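YARHG domain-containing protein (PDB 4G2A) is of unknown function, combining a DUF4424 region with a C-terminal YARHG domain, and is putatively a nutrient-binding protein. Local coordinates at residues H20-E26 with F50-L56; Y274-Q280 with Y296-Y302; F68-G73 with T85-L91; D114-L119 with K162-L166. One frame throughout, in Å; residues are numbered along the deposited sequence.

Contact 1: residues H20-E26 with F50-L56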
# COMPACT_ATOMS: atom_id res chain seq x y z
N HIS A 20 3.19 1.15 -31.99
CA HIS A 20 2.31 2.28 -32.22
C HIS A 20 0.95 1.95 -31.58
O HIS A 20 -0.08 1.92 -32.24
CB HIS A 20 2.25 2.59 -33.72
CG HIS A 20 3.53 3.17 -34.24
ND1 HIS A 20 3.63 4.50 -34.59
CD2 HIS A 20 4.74 2.58 -34.40
CE1 HIS A 20 4.88 4.68 -34.97
NE2 HIS A 20 5.59 3.55 -34.86
N ILE A 21 1.00 1.66 -30.26
CA ILE A 21 -0.13 1.33 -29.41
C ILE A 21 -0.18 2.36 -28.29
O ILE A 21 0.81 2.52 -27.56
CB ILE A 21 -0.04 -0.13 -28.83
CG1 ILE A 21 0.20 -1.24 -29.91
CG2 ILE A 21 -1.22 -0.45 -27.87
CD1 ILE A 21 -0.96 -1.58 -30.81
N LYS A 22 -1.32 3.07 -28.13
CA LYS A 22 -1.46 4.07 -27.08
C LYS A 22 -2.38 3.57 -25.98
O LYS A 22 -3.33 2.84 -26.24
CB LYS A 22 -1.89 5.46 -27.61
CG LYS A 22 -3.25 5.55 -28.28
CD LYS A 22 -3.49 6.98 -28.80
CE LYS A 22 -4.89 7.15 -29.35
NZ LYS A 22 -5.10 8.49 -29.98
N MSE A 23 -2.04 3.90 -24.73
CA MSE A 23 -2.82 3.55 -23.55
C MSE A 23 -3.80 4.67 -23.36
O MSE A 23 -3.38 5.81 -23.18
CB MSE A 23 -1.88 3.36 -22.36
CG MSE A 23 -2.48 2.48 -21.29
SE MSE A 23 -1.38 2.55 -19.71
CE MSE A 23 -0.35 0.98 -19.96
N VAL A 24 -5.10 4.42 -23.54
CA VAL A 24 -6.07 5.51 -23.53
C VAL A 24 -6.82 5.66 -22.20
O VAL A 24 -7.30 6.75 -21.91
CB VAL A 24 -7.04 5.45 -24.74
CG1 VAL A 24 -6.31 5.79 -26.04
CG2 VAL A 24 -7.72 4.10 -24.85
N SER A 25 -6.88 4.60 -21.38
CA SER A 25 -7.54 4.67 -20.08
C SER A 25 -7.13 3.51 -19.19
O SER A 25 -6.73 2.45 -19.68
CB SER A 25 -9.07 4.69 -20.22
OG SER A 25 -9.61 3.39 -20.38
N GLU A 26 -7.20 3.73 -17.88
CA GLU A 26 -6.91 2.73 -16.83
C GLU A 26 -7.91 2.90 -15.70
O GLU A 26 -8.41 4.00 -15.46
CB GLU A 26 -5.47 2.84 -16.27
CG GLU A 26 -4.33 2.98 -17.28
CD GLU A 26 -4.24 4.35 -17.92
OE1 GLU A 26 -4.33 5.36 -17.18
OE2 GLU A 26 -4.16 4.42 -19.17
N PHE A 50 -7.27 -1.78 -18.42
CA PHE A 50 -6.50 -0.94 -19.33
C PHE A 50 -7.11 -0.99 -20.70
O PHE A 50 -7.54 -2.06 -21.16
CB PHE A 50 -5.02 -1.39 -19.42
CG PHE A 50 -4.36 -1.76 -18.12
CD1 PHE A 50 -3.75 -0.79 -17.33
CD2 PHE A 50 -4.36 -3.08 -17.67
CE1 PHE A 50 -3.18 -1.13 -16.09
CE2 PHE A 50 -3.79 -3.41 -16.44
CZ PHE A 50 -3.20 -2.43 -15.66
N THR A 51 -7.14 0.15 -21.37
CA THR A 51 -7.67 0.26 -22.72
C THR A 51 -6.52 0.71 -23.58
O THR A 51 -5.88 1.71 -23.28
CB THR A 51 -8.90 1.21 -22.74
OG1 THR A 51 -9.82 0.84 -21.72
CG2 THR A 51 -9.60 1.21 -24.05
N PHE A 52 -6.22 -0.05 -24.62
CA PHE A 52 -5.14 0.23 -25.56
C PHE A 52 -5.70 0.44 -26.93
O PHE A 52 -6.63 -0.27 -27.31
CB PHE A 52 -4.13 -0.93 -25.61
CG PHE A 52 -3.35 -1.15 -24.34
CD1 PHE A 52 -2.16 -0.47 -24.12
CD2 PHE A 52 -3.77 -2.07 -23.40
CE1 PHE A 52 -1.43 -0.68 -22.95
CE2 PHE A 52 -3.04 -2.29 -22.23
CZ PHE A 52 -1.86 -1.61 -22.02
N LYS A 53 -5.13 1.38 -27.70
CA LYS A 53 -5.59 1.58 -29.07
C LYS A 53 -4.44 1.44 -30.09
O LYS A 53 -3.38 2.07 -29.96
CB LYS A 53 -6.30 2.94 -29.26
CG LYS A 53 -7.06 2.98 -30.59
CD LYS A 53 -7.69 4.33 -30.91
CE LYS A 53 -8.08 4.46 -32.38
NZ LYS A 53 -6.93 4.92 -33.23
N ASN A 54 -4.68 0.62 -31.14
CA ASN A 54 -3.78 0.48 -32.27
C ASN A 54 -3.98 1.73 -33.14
O ASN A 54 -5.08 1.96 -33.64
CB ASN A 54 -4.09 -0.81 -33.05
CG ASN A 54 -3.21 -1.00 -34.27
OD1 ASN A 54 -2.16 -0.36 -34.41
ND2 ASN A 54 -3.57 -1.90 -35.15
N THR A 55 -2.93 2.57 -33.28
CA THR A 55 -3.07 3.81 -34.04
C THR A 55 -2.75 3.61 -35.53
O THR A 55 -2.92 4.55 -36.32
CB THR A 55 -2.23 4.93 -33.44
OG1 THR A 55 -0.85 4.61 -33.60
CG2 THR A 55 -2.57 5.18 -31.99
N LEU A 56 -2.32 2.39 -35.92
CA LEU A 56 -1.99 2.01 -37.30
C LEU A 56 -3.18 1.38 -38.00
O LEU A 56 -3.87 0.56 -37.40
CB LEU A 56 -0.81 1.03 -37.33
CG LEU A 56 0.51 1.48 -36.73
CD1 LEU A 56 1.55 0.37 -36.84
CD2 LEU A 56 1.04 2.75 -37.40
O HOH W 1 -5.48 7.34 -32.77
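Antiparallel strand pairing with a beta bulge shows how a sheet absorbs one extra residue. Here strands 21-33 and 43-54 form a beta hairpin, and segments 21-26 and 50-54 approach to 4.6 Å at 143°. Four backbone hydrogen bonds tie them. K22 and K53 make a hydrogen-bonded pair, K22 N to K53 O at 2.9 Å and K53 N to K22 O at 2.7 Å. V24 N then reaches T51 O at 2.8 Å, while T51 N turns to S25 O at 2.9 Å, so V24 and S25 together lie opposite T51: the bulge. A fifth, T55 N to H20 O at 3.1 Å, lies beyond the strands, where N54 OD1 accepts from L56 N at 3.1 Å in an Asx turn and N54 ND2 donates to K58 O.

Apolar contacts gather on the face carrying I21, M23, F50 and F52. Selenomethionine M23 has CE 3.6 Å from F52 CE1; its SE, 5.4 Å from the F52 ring centroid, makes an oblique Met-aromatic contact. I21 CG2 lies 3.7 Å from F52 CB. E26, hydrogen-bonded to T175, and N54 share this face.

On the other face S25 OG is 2.9 Å from T51 OG1, and one water accepts from both K22 NZ (3.0 Å) and K53 NZ (2.9 Å). The chemistry implies a buried, mostly apolar face that takes in two satisfied polar side chains, against a polar, partly exposed one.

Contact 2: residues Y274-Q280 with Y296-Y302. With SO4 (sulfate ion), chain C.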
# COMPACT_ATOMS: atom_id res chain seq x y z
N TYR A 274 -4.25 0.23 26.13
CA TYR A 274 -5.43 -0.64 26.08
C TYR A 274 -6.38 -0.27 24.94
O TYR A 274 -7.01 -1.17 24.38
CB TYR A 274 -6.20 -0.52 27.41
CG TYR A 274 -5.39 -0.87 28.63
CD1 TYR A 274 -5.30 -2.19 29.08
CD2 TYR A 274 -4.80 0.12 29.40
CE1 TYR A 274 -4.61 -2.51 30.24
CE2 TYR A 274 -4.06 -0.20 30.55
CZ TYR A 274 -3.97 -1.52 30.96
OH TYR A 274 -3.28 -1.86 32.10
N ALA A 275 -6.52 1.04 24.63
CA ALA A 275 -7.38 1.63 23.58
C ALA A 275 -6.94 1.16 22.20
O ALA A 275 -7.74 1.12 21.26
CB ALA A 275 -7.34 3.13 23.65
N GLN A 276 -5.65 0.79 22.10
CA GLN A 276 -4.92 0.19 20.98
C GLN A 276 -5.68 -1.04 20.46
O GLN A 276 -5.72 -1.28 19.26
CB GLN A 276 -3.52 -0.23 21.52
CG GLN A 276 -2.50 -0.70 20.48
CD GLN A 276 -1.30 -1.44 21.05
OE1 GLN A 276 -0.62 -2.19 20.34
NE2 GLN A 276 -1.01 -1.28 22.34
N TYR A 277 -6.28 -1.83 21.39
CA TYR A 277 -7.00 -3.07 21.07
C TYR A 277 -8.53 -2.91 21.14
O TYR A 277 -9.27 -3.88 20.99
CB TYR A 277 -6.52 -4.18 22.02
CG TYR A 277 -5.02 -4.38 21.98
CD1 TYR A 277 -4.39 -4.90 20.85
CD2 TYR A 277 -4.22 -4.00 23.06
CE1 TYR A 277 -3.01 -5.06 20.80
CE2 TYR A 277 -2.83 -4.15 23.02
CZ TYR A 277 -2.23 -4.70 21.89
OH TYR A 277 -0.88 -4.87 21.81
N GLY A 278 -8.98 -1.69 21.34
CA GLY A 278 -10.40 -1.37 21.37
C GLY A 278 -11.14 -1.59 22.67
O GLY A 278 -12.33 -1.89 22.65
N ARG A 279 -10.45 -1.39 23.82
CA ARG A 279 -11.08 -1.50 25.13
C ARG A 279 -12.17 -0.45 25.23
O ARG A 279 -11.99 0.66 24.73
CB ARG A 279 -10.05 -1.32 26.24
CG ARG A 279 -10.63 -1.54 27.64
CD ARG A 279 -9.72 -0.98 28.70
NE ARG A 279 -10.21 -1.26 30.04
CZ ARG A 279 -11.05 -0.49 30.71
NH1 ARG A 279 -11.51 0.63 30.16
NH2 ARG A 279 -11.44 -0.82 31.93
N GLN A 280 -13.31 -0.80 25.82
CA GLN A 280 -14.42 0.13 25.98
C GLN A 280 -14.25 0.88 27.29
O GLN A 280 -13.93 0.26 28.31
CB GLN A 280 -15.77 -0.58 25.87
CG GLN A 280 -16.13 -0.89 24.41
CD GLN A 280 -16.66 -2.28 24.20
OE1 GLN A 280 -15.92 -3.28 24.26
NE2 GLN A 280 -17.95 -2.38 23.94
N TYR A 296 -8.83 4.79 17.19
CA TYR A 296 -9.65 4.08 18.15
C TYR A 296 -10.96 3.64 17.55
O TYR A 296 -11.76 4.45 17.07
CB TYR A 296 -9.88 4.91 19.42
CG TYR A 296 -10.78 4.22 20.42
CD1 TYR A 296 -10.28 3.22 21.26
CD2 TYR A 296 -12.12 4.56 20.54
CE1 TYR A 296 -11.10 2.59 22.20
CE2 TYR A 296 -12.95 3.94 21.47
CZ TYR A 296 -12.43 2.96 22.30
OH TYR A 296 -13.26 2.35 23.21
N VAL A 297 -11.18 2.34 17.66
CA VAL A 297 -12.36 1.61 17.22
C VAL A 297 -12.75 0.69 18.39
O VAL A 297 -11.93 -0.15 18.76
CB VAL A 297 -12.08 0.84 15.88
CG1 VAL A 297 -13.16 -0.19 15.57
CG2 VAL A 297 -11.92 1.81 14.72
N PRO A 298 -13.93 0.87 19.04
CA PRO A 298 -14.28 -0.03 20.14
C PRO A 298 -14.45 -1.47 19.64
O PRO A 298 -15.06 -1.70 18.60
CB PRO A 298 -15.60 0.55 20.68
CG PRO A 298 -15.70 1.92 20.09
CD PRO A 298 -15.02 1.83 18.77
N ASN A 299 -13.83 -2.42 20.36
CA ASN A 299 -13.88 -3.84 20.02
C ASN A 299 -14.63 -4.59 21.14
O ASN A 299 -14.16 -4.62 22.28
CB ASN A 299 -12.46 -4.37 19.78
CG ASN A 299 -12.28 -5.86 19.78
OD1 ASN A 299 -13.15 -6.63 19.35
ND2 ASN A 299 -11.11 -6.29 20.23
N PRO A 300 -15.82 -5.18 20.82
CA PRO A 300 -16.60 -5.89 21.86
C PRO A 300 -15.95 -7.20 22.31
O PRO A 300 -16.28 -7.71 23.39
CB PRO A 300 -17.95 -6.15 21.19
CG PRO A 300 -17.93 -5.35 19.92
CD PRO A 300 -16.51 -5.23 19.52
N ASP A 301 -14.99 -7.72 21.50
CA ASP A 301 -14.23 -8.93 21.77
C ASP A 301 -12.90 -8.59 22.50
O ASP A 301 -12.02 -9.47 22.62
CB ASP A 301 -13.96 -9.71 20.46
CG ASP A 301 -15.22 -10.09 19.71
OD1 ASP A 301 -16.11 -10.73 20.32
OD2 ASP A 301 -15.31 -9.78 18.50
N TYR A 302 -12.77 -7.34 23.01
CA TYR A 302 -11.57 -6.92 23.74
C TYR A 302 -11.31 -7.82 24.94
O TYR A 302 -12.25 -8.26 25.61
CB TYR A 302 -11.60 -5.44 24.20
CG TYR A 302 -10.42 -5.09 25.08
CD1 TYR A 302 -9.15 -4.91 24.53
CD2 TYR A 302 -10.53 -5.06 26.47
CE1 TYR A 302 -8.04 -4.66 25.34
CE2 TYR A 302 -9.42 -4.83 27.29
CZ TYR A 302 -8.18 -4.62 26.71
OH TYR A 302 -7.08 -4.36 27.49
S SO4 C . -12.88 3.07 32.37
O1 SO4 C . -13.80 2.03 31.92
O2 SO4 C . -13.33 3.59 33.65
O3 SO4 C . -11.57 2.49 32.49
O4 SO4 C . -12.79 4.18 31.43
O HOH W 2 -8.85 0.71 18.69
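In the YARHG domain, a largely helical unit, the end of helix 263-275 runs into a type I turn, A275 to G278, that docks against the loop leading to helix 309-321. Y302 forms the apolar centre. Its ring receives R279 CB in a CH-pi contact, 3.6 Å from the centroid and 8° off the normal, while Y277 CB approaches the ring edge at CE1, 3.7 Å away. On the other flank A275 CB lies 3.8 Å from Y296 CD1.

Between these rings the two segments' CA atoms come closest at G278, whose CA is 4.3 Å from P298 CA. A side chain there would clash with N299 CB and V297 O, and the positive phi of 84° is a second reason for glycine.

Further out, three successive backbone carbonyls, Y277 to R279, are taken up: N299 ND2 donates to Y277 O at 3.1 Å, N299 N to G278 O at 2.8 Å, and Y296 OH to R279 O at 2.6 Å. N299 OD1 also accepts from D301 N at 3.0 Å in an Asx turn. The hydroxyls of Y302 and Y277 are bound to D304 and D311, connecting the junction to the following loop and helix 309-321. At the polar edge S283, Q282 and R279 bind a sulfate, probably from the crystallisation liquor; R279 NH1 makes two weak hydrogen bonds, 3.0 Å to O3 and 3.2 Å to O1.

Contact 3: residues F68-G73 with T85-L91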
# COMPACT_ATOMS: atom_id res chain seq x y z
N PHE A 68 7.57 -7.27 -12.18
CA PHE A 68 7.29 -7.39 -10.74
C PHE A 68 8.57 -7.54 -9.90
O PHE A 68 9.57 -8.07 -10.38
CB PHE A 68 6.34 -8.60 -10.48
CG PHE A 68 6.78 -9.89 -11.12
CD1 PHE A 68 7.76 -10.69 -10.52
CD2 PHE A 68 6.21 -10.34 -12.29
CE1 PHE A 68 8.16 -11.89 -11.10
CE2 PHE A 68 6.61 -11.55 -12.87
CZ PHE A 68 7.59 -12.31 -12.28
N PRO A 69 8.53 -7.11 -8.61
CA PRO A 69 9.69 -7.38 -7.73
C PRO A 69 9.68 -8.85 -7.28
O PRO A 69 8.66 -9.52 -7.34
CB PRO A 69 9.46 -6.42 -6.55
CG PRO A 69 7.97 -6.19 -6.51
CD PRO A 69 7.42 -6.46 -7.88
N ILE A 70 10.83 -9.35 -6.85
CA ILE A 70 10.93 -10.74 -6.39
C ILE A 70 11.57 -10.81 -5.02
O ILE A 70 12.16 -9.83 -4.56
CB ILE A 70 11.72 -11.63 -7.38
CG1 ILE A 70 13.19 -11.17 -7.53
CG2 ILE A 70 11.00 -11.82 -8.71
CD1 ILE A 70 14.20 -12.32 -7.79
N ASN A 71 11.50 -12.00 -4.39
CA ASN A 71 12.21 -12.22 -3.13
C ASN A 71 13.65 -12.54 -3.51
O ASN A 71 13.92 -13.59 -4.09
CB ASN A 71 11.55 -13.33 -2.28
CG ASN A 71 12.17 -13.51 -0.92
OD1 ASN A 71 13.32 -13.11 -0.64
ND2 ASN A 71 11.43 -14.19 -0.05
N ASP A 72 14.56 -11.59 -3.29
CA ASP A 72 15.96 -11.80 -3.68
C ASP A 72 16.83 -12.26 -2.48
O ASP A 72 18.04 -12.41 -2.63
CB ASP A 72 16.54 -10.54 -4.34
CG ASP A 72 16.50 -9.28 -3.50
OD1 ASP A 72 16.29 -9.39 -2.26
OD2 ASP A 72 16.65 -8.18 -4.07
N GLY A 73 16.19 -12.51 -1.34
CA GLY A 73 16.82 -12.96 -0.11
C GLY A 73 17.57 -11.92 0.70
O GLY A 73 18.22 -12.27 1.67
N THR A 85 6.49 -17.72 0.72
CA THR A 85 7.52 -17.07 -0.11
C THR A 85 8.83 -17.78 0.09
O THR A 85 8.97 -18.59 1.01
CB THR A 85 7.64 -15.55 0.22
OG1 THR A 85 8.39 -14.89 -0.80
CG2 THR A 85 8.29 -15.27 1.59
N ASN A 86 9.79 -17.49 -0.79
CA ASN A 86 11.19 -17.92 -0.79
C ASN A 86 11.94 -17.18 -1.89
O ASN A 86 11.31 -16.52 -2.72
CB ASN A 86 11.34 -19.43 -0.92
CG ASN A 86 11.46 -20.15 0.40
OD1 ASN A 86 10.74 -21.12 0.65
ND2 ASN A 86 12.36 -19.71 1.26
N VAL A 87 13.28 -17.24 -1.86
CA VAL A 87 14.16 -16.59 -2.82
C VAL A 87 13.75 -16.99 -4.27
O VAL A 87 13.51 -18.17 -4.55
CB VAL A 87 15.66 -16.90 -2.54
CG1 VAL A 87 16.58 -16.26 -3.58
CG2 VAL A 87 16.06 -16.45 -1.14
N GLY A 88 13.66 -15.99 -5.13
CA GLY A 88 13.34 -16.17 -6.54
C GLY A 88 11.87 -16.07 -6.89
O GLY A 88 11.53 -16.02 -8.07
N GLN A 89 11.00 -16.06 -5.88
CA GLN A 89 9.56 -15.97 -6.09
C GLN A 89 9.08 -14.53 -6.19
O GLN A 89 9.62 -13.62 -5.52
CB GLN A 89 8.80 -16.67 -4.98
CG GLN A 89 8.44 -18.09 -5.36
CD GLN A 89 8.43 -18.91 -4.14
OE1 GLN A 89 9.44 -19.51 -3.76
NE2 GLN A 89 7.31 -18.87 -3.44
N ALA A 90 8.03 -14.34 -7.03
CA ALA A 90 7.38 -13.05 -7.26
C ALA A 90 6.71 -12.56 -5.99
O ALA A 90 6.19 -13.37 -5.21
CB ALA A 90 6.35 -13.19 -8.37
N LEU A 91 6.69 -11.24 -5.80
CA LEU A 91 6.00 -10.65 -4.65
C LEU A 91 4.59 -10.21 -5.10
O LEU A 91 4.02 -9.25 -4.60
CB LEU A 91 6.84 -9.51 -4.02
CG LEU A 91 8.23 -9.92 -3.42
CD1 LEU A 91 8.94 -8.71 -2.86
CD2 LEU A 91 8.10 -10.94 -2.34
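Loops can pair like strands over a few residues, and three short backbone bonds illustrate it here. G88 N donates to N71 O at 2.6 Å, N71 N to Q89 O at 2.7 Å, and L91 N to P69 O at 3.0 Å. N71 is therefore engaged through both its N and its O, and its side chain adds two more bonds: ND2 donates to T85 OG1 at 3.2 Å, while OD1 accepts from G73 N at 3.0 Å, closing an Asx turn. A CA-H...O contact from V87 CA to N71 O, 3.3 Å, accompanies them.

Opposite N71 the chain reverses in a type II turn from N86 to Q89, with G88 at phi 92°, a conformation that calls for glycine.

Packing frames this polar centre. F68 CE1 meets A90 CB at 3.5 Å, P69 CG lies 4.3 Å from L91 CB, and V87 CG2 rests 3.7 Å from G73 CA. Behind these, the F68 ring meets Y125 of strand 123-131, and L91 packs on I77. Together with the bonds around N71, a single beta bridge, I70 with A90, fastens the loops flanking the short strand 76-77: an isolated bridge beside a type II turn and an Asx turn.

Contact 4: residues D114-L119 with K162-L166. With SO4 (sulfate ion), chain J.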
# COMPACT_ATOMS: atom_id res chain seq x y z
N ASP A 114 14.70 -0.49 -17.61
CA ASP A 114 14.69 0.79 -18.35
C ASP A 114 14.46 1.86 -17.32
O ASP A 114 13.36 2.41 -17.22
CB ASP A 114 13.61 0.77 -19.46
CG ASP A 114 13.82 1.78 -20.57
OD1 ASP A 114 14.61 2.74 -20.38
OD2 ASP A 114 13.17 1.64 -21.63
N GLN A 115 15.48 2.09 -16.50
CA GLN A 115 15.45 2.99 -15.34
C GLN A 115 15.10 4.41 -15.71
O GLN A 115 14.44 5.09 -14.91
CB GLN A 115 16.77 2.95 -14.59
CG GLN A 115 17.00 1.58 -13.95
CD GLN A 115 18.00 0.74 -14.69
OE1 GLN A 115 18.05 0.72 -15.92
NE2 GLN A 115 18.79 -0.01 -13.94
N ASN A 116 15.48 4.83 -16.93
CA ASN A 116 15.17 6.14 -17.51
C ASN A 116 13.66 6.32 -17.66
O ASN A 116 13.18 7.45 -17.53
CB ASN A 116 15.85 6.31 -18.89
CG ASN A 116 17.37 6.43 -18.90
OD1 ASN A 116 18.03 6.76 -17.90
ND2 ASN A 116 17.97 6.24 -20.08
N LYS A 117 12.91 5.22 -17.88
CA LYS A 117 11.44 5.23 -18.03
C LYS A 117 10.75 4.67 -16.77
O LYS A 117 9.54 4.46 -16.77
CB LYS A 117 11.01 4.44 -19.29
CG LYS A 117 11.64 4.91 -20.60
CD LYS A 117 10.72 5.82 -21.36
CE LYS A 117 11.35 6.28 -22.65
NZ LYS A 117 10.32 6.56 -23.69
N GLY A 118 11.52 4.47 -15.71
CA GLY A 118 11.00 4.01 -14.43
C GLY A 118 10.86 2.52 -14.27
O GLY A 118 10.25 2.07 -13.29
N LEU A 119 11.41 1.73 -15.21
CA LEU A 119 11.37 0.27 -15.08
C LEU A 119 12.63 -0.20 -14.36
O LEU A 119 13.73 -0.05 -14.89
CB LEU A 119 11.20 -0.40 -16.46
CG LEU A 119 11.22 -1.93 -16.48
CD1 LEU A 119 10.07 -2.50 -15.67
CD2 LEU A 119 11.21 -2.46 -17.89
N LYS A 162 5.17 5.51 -14.21
CA LYS A 162 6.15 6.21 -15.04
C LYS A 162 6.49 5.46 -16.35
O LYS A 162 6.89 6.07 -17.34
CB LYS A 162 7.46 6.48 -14.26
CG LYS A 162 7.34 7.57 -13.20
CD LYS A 162 8.73 8.03 -12.73
CE LYS A 162 8.71 8.65 -11.35
NZ LYS A 162 10.08 9.04 -10.87
N THR A 163 6.34 4.13 -16.32
CA THR A 163 6.61 3.20 -17.41
C THR A 163 5.59 3.38 -18.53
O THR A 163 5.85 2.96 -19.65
CB THR A 163 6.64 1.76 -16.90
OG1 THR A 163 5.46 1.50 -16.13
CG2 THR A 163 7.89 1.47 -16.07
N GLY A 164 4.49 4.07 -18.24
CA GLY A 164 3.48 4.43 -19.23
C GLY A 164 4.06 5.19 -20.41
O GLY A 164 3.47 5.19 -21.50
N ALA A 165 5.26 5.80 -20.22
CA ALA A 165 6.07 6.52 -21.20
C ALA A 165 6.62 5.57 -22.30
O ALA A 165 7.14 6.05 -23.30
CB ALA A 165 7.24 7.21 -20.50
N LEU A 166 6.53 4.24 -22.09
CA LEU A 166 6.96 3.27 -23.09
C LEU A 166 5.90 3.11 -24.21
O LEU A 166 6.20 2.62 -25.30
CB LEU A 166 7.27 1.91 -22.45
CG LEU A 166 8.51 1.86 -21.55
CD1 LEU A 166 8.46 0.66 -20.65
CD2 LEU A 166 9.81 1.93 -22.34
S SO4 J . 15.57 5.47 -22.89
O1 SO4 J . 16.30 4.60 -21.97
O2 SO4 J . 15.10 6.66 -22.17
O3 SO4 J . 16.46 5.88 -23.97
O4 SO4 J . 14.42 4.74 -23.42
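A G1 beta bulge organises one side of this loop-to-loop contact, and a run of 3-10 turns the other. In segment 114-119, G118 and L119 both face D114: D114 N donates to L119 O and L119 N to D114 O, each at 2.9 Å. G118 takes the positive phi, 86°, that this bulge needs at its first position. It also allows close approach, since a side chain there would clash with K162 CB; the existing distance from G118 CA to K162 CB is 4.3 Å.

Across the interface, K117 is the main link. Its side chain lies against A165 and L166 at the end of the 3-10 segment, with CD 3.8 Å from A165 CB and CG 3.9 Å from L166 CD2, and ends in a hydrogen bond from NZ to A165 O at 3.2 Å. The backbones touch through T163 CA and K117 O, a CA-H...O contact of 3.3 Å. T163 CG2 fills the space beside the bulge, 3.8 Å from L119 CB, while D114 OD2 lies 3.4 Å from L166 CD2. On the outer side a sulfate, probably from the crystallisation liquor, accepts from N116 ND2 at its O1, 3.0 Å away.

The contact thus joins the connection between strands 102-110 and 123-131 to the one between strands 155-160 and 174-180. L119, T163 and L166 all pack on I14 of strand 10-15, and K162 N is bound to D228.

Along the chain each segment pair of contacts 1, 3 and 4 precedes contact 2: contact 1 closes first, then contact 3, then contact 4. Those three belong to the beta-rich part of the protein, contact 1 inside the large mixed sheet and the other two in loops joining its strands. Contact 4 lies about 17 Å from contact 1 and 21 Å from contact 3, centre to centre; contacts 1 and 4 both border strand 10-15. Contact 2 stands apart in the helical YARHG domain, its centre about 49 Å from that of contact 1, on the opposite side of the chain's centre. The separation agrees with a two-domain molecule whose contacts each lie within one part, none of the four bridging the two.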